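Local coordinates for molybdenum cofactor biosynthesis protein C 2 (Mycobacterium tuberculosis, PDB 4FDF) that probably catalyses the conversion of (8S)-3',8-cyclo-7,8-dihydroguanosine 5'-triphosphate to cyclic pyranopterin monophosphate in molybdenum cofactor biosynthesis, working as a hexamer, at the interface of chains A and B. Coordinates in Å, arbitrary orientation; residue numbers count along the deposited sequence, not the author numbering. Chains: chain A/B, Molybdenum cofactor biosynthesis protein C 2.

The interface of chains A and B. Residues chain A 129-130, 133-134; chain B 84, 122, 125-126, 129.
The hydroxyl OG1 of A:Thr134 is hydrogen-bonded to the backbone O of A:Val130, one turn back in helix 121-139, at 2.7 Å, and B:Ile84 CD1 lies 3.6 Å from the same OG1. This bond turns the hydroxyl back onto its own helix, fairly straight at the carbonyl (C=O...donor angle 151°) and tilted 28° from its plane, which may let the apolar methyl of B:Ile84 pack beside it.

A:Leu133 hides 90 Å² against chain B, more than any other residue here, and its branches divide the work. Its CB lies 3.6 Å from B:Ile84 CD1. With CG anti to the carbonyl carbon (chi1 -75°), the two methyls reach the partner's helix 121-139: CD2 packs 3.7 Å from B:Leu125 CB, the two leucines pointing in opposing senses as they pass, while CD1 sits over B:Thr126 and 3.9 Å from B:Ser129 CB. B:Thr126 OG1 is itself turned back to B:Met122 O (2.8 Å), from above the carbonyl plane. The thioether chain of B:Met122, bent at chi2 and chi3, brings CE to 3.4 Å from A:Leu133 O. B:Ser129 OG meets A:Ser129 CB at 3.7 Å, where the equivalent helices of the two subunits approach.

Repeated by two-fold symmetry, this leucine-centred packing probably helps hold together one of the dimers, or otherwise a two-fold contact, of the MoaC hexamer, and may steady B:Met122, a predicted substrate-binding residue.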
ATOM      1  N   SER A 129     -10.054  14.345   6.447  1.00 31.71           N
ATOM      2  CA  SER A 129     -11.001  13.566   5.640  1.00 32.80           C
ATOM      3  C   SER A 129     -11.139  12.106   6.083  1.00 32.92           C
ATOM      4  O   SER A 129     -12.254  11.573   6.175  1.00 31.71           O
ATOM      5  CB  SER A 129     -10.618  13.641   4.166  1.00 34.10           C
ATOM      6  OG  SER A 129     -10.477  14.991   3.768  1.00 35.20           O
ATOM      7  N   VAL A 130     -10.010  11.484   6.404  1.00 32.45           N
ATOM      8  CA  VAL A 130      -9.989  10.056   6.740  1.00 33.32           C
ATOM      9  C   VAL A 130     -10.421   9.782   8.189  1.00 32.54           C
ATOM     10  O   VAL A 130     -11.065   8.770   8.480  1.00 31.77           O
ATOM     11  CB  VAL A 130      -8.616   9.427   6.376  1.00 33.50           C
ATOM     12  CG1 VAL A 130      -8.527   7.961   6.826  1.00 35.25           C
ATOM     13  CG2 VAL A 130      -8.387   9.520   4.852  1.00 34.45           C
ATOM     14  N   LEU A 133     -14.150  10.015   7.697  1.00 32.74           N
ATOM     15  CA  LEU A 133     -14.662   8.818   7.065  1.00 30.60           C
ATOM     16  C   LEU A 133     -14.719   7.682   8.075  1.00 30.82           C
ATOM     17  O   LEU A 133     -15.679   6.907   8.087  1.00 31.32           O
ATOM     18  CB  LEU A 133     -13.822   8.430   5.847  1.00 29.61           C
ATOM     19  CG  LEU A 133     -14.004   9.260   4.565  1.00 30.40           C
ATOM     20  CD1 LEU A 133     -12.849   8.976   3.633  1.00 30.48           C
ATOM     21  CD2 LEU A 133     -15.337   9.027   3.842  1.00 27.34           C
ATOM     22  N   THR A 134     -13.689   7.597   8.917  1.00 29.75           N
ATOM     23  CA  THR A 134     -13.627   6.589   9.960  1.00 31.15           C
ATOM     24  C   THR A 134     -14.718   6.774  11.004  1.00 31.80           C
ATOM     25  O   THR A 134     -15.443   5.821  11.314  1.00 34.65           O
ATOM     26  CB  THR A 134     -12.225   6.533  10.636  1.00 31.07           C
ATOM     27  OG1 THR A 134     -11.230   6.336   9.628  1.00 31.96           O
ATOM     28  CG2 THR A 134     -12.160   5.373  11.615  1.00 29.98           C
TER
ATOM     29  N   ILE B  84      -9.469   2.795   6.163  1.00 34.80           N
ATOM     30  CA  ILE B  84     -10.472   2.774   7.227  1.00 33.39           C
ATOM     31  C   ILE B  84     -10.347   1.466   8.002  1.00 31.96           C
ATOM     32  O   ILE B  84     -10.715   0.406   7.502  1.00 30.87           O
ATOM     33  CB  ILE B  84     -11.919   2.899   6.672  1.00 33.42           C
ATOM     34  CG1 ILE B  84     -12.029   4.032   5.634  1.00 33.05           C
ATOM     35  CG2 ILE B  84     -12.922   3.050   7.818  1.00 32.00           C
ATOM     36  CD1 ILE B  84     -11.766   5.454   6.188  1.00 33.75           C
ATOM     37  N   MET B 122     -18.994   2.840   2.058  1.00 33.16           N
ATOM     38  CA  MET B 122     -17.705   3.385   2.489  1.00 32.91           C
ATOM     39  C   MET B 122     -16.773   3.698   1.328  1.00 33.27           C
ATOM     40  O   MET B 122     -16.122   4.757   1.301  1.00 34.93           O
ATOM     41  CB  MET B 122     -17.009   2.471   3.509  1.00 34.71           C
ATOM     42  CG  MET B 122     -17.650   2.471   4.915  1.00 34.81           C
ATOM     43  SD  MET B 122     -18.112   4.105   5.578  1.00 36.76           S
ATOM     44  CE  MET B 122     -16.599   5.057   5.340  1.00 31.28           C
ATOM     45  N   LEU B 125     -18.060   6.757  -0.513  1.00 28.65           N
ATOM     46  CA  LEU B 125     -17.680   7.965   0.239  1.00 30.26           C
ATOM     47  C   LEU B 125     -16.180   8.289   0.140  1.00 29.89           C
ATOM     48  O   LEU B 125     -15.793   9.458   0.034  1.00 30.80           O
ATOM     49  CB  LEU B 125     -18.076   7.821   1.709  1.00 28.38           C
ATOM     50  CG  LEU B 125     -19.565   7.843   2.033  1.00 30.42           C
ATOM     51  CD1 LEU B 125     -19.789   7.249   3.424  1.00 30.64           C
ATOM     52  CD2 LEU B 125     -20.159   9.247   1.934  1.00 28.96           C
ATOM     53  N   THR B 126     -15.351   7.249   0.172  1.00 28.60           N
ATOM     54  CA  THR B 126     -13.895   7.377   0.064  1.00 29.51           C
ATOM     55  C   THR B 126     -13.475   7.944  -1.309  1.00 30.50           C
ATOM     56  O   THR B 126     -12.631   8.855  -1.396  1.00 30.74           O
ATOM     57  CB  THR B 126     -13.228   6.008   0.370  1.00 29.16           C
ATOM     58  OG1 THR B 126     -13.502   5.648   1.734  1.00 32.60           O
ATOM     59  CG2 THR B 126     -11.738   6.038   0.158  1.00 30.72           C
ATOM     60  N   SER B 129     -14.480  11.427  -1.527  1.00 31.19           N
ATOM     61  CA  SER B 129     -13.581  12.125  -0.654  1.00 29.61           C
ATOM     62  C   SER B 129     -12.222  12.359  -1.283  1.00 31.84           C
ATOM     63  O   SER B 129     -11.726  13.499  -1.287  1.00 31.30           O
ATOM     64  CB  SER B 129     -13.454  11.323   0.621  1.00 26.65           C
ATOM     65  OG  SER B 129     -12.751  12.081   1.587  1.00 27.98           O
TER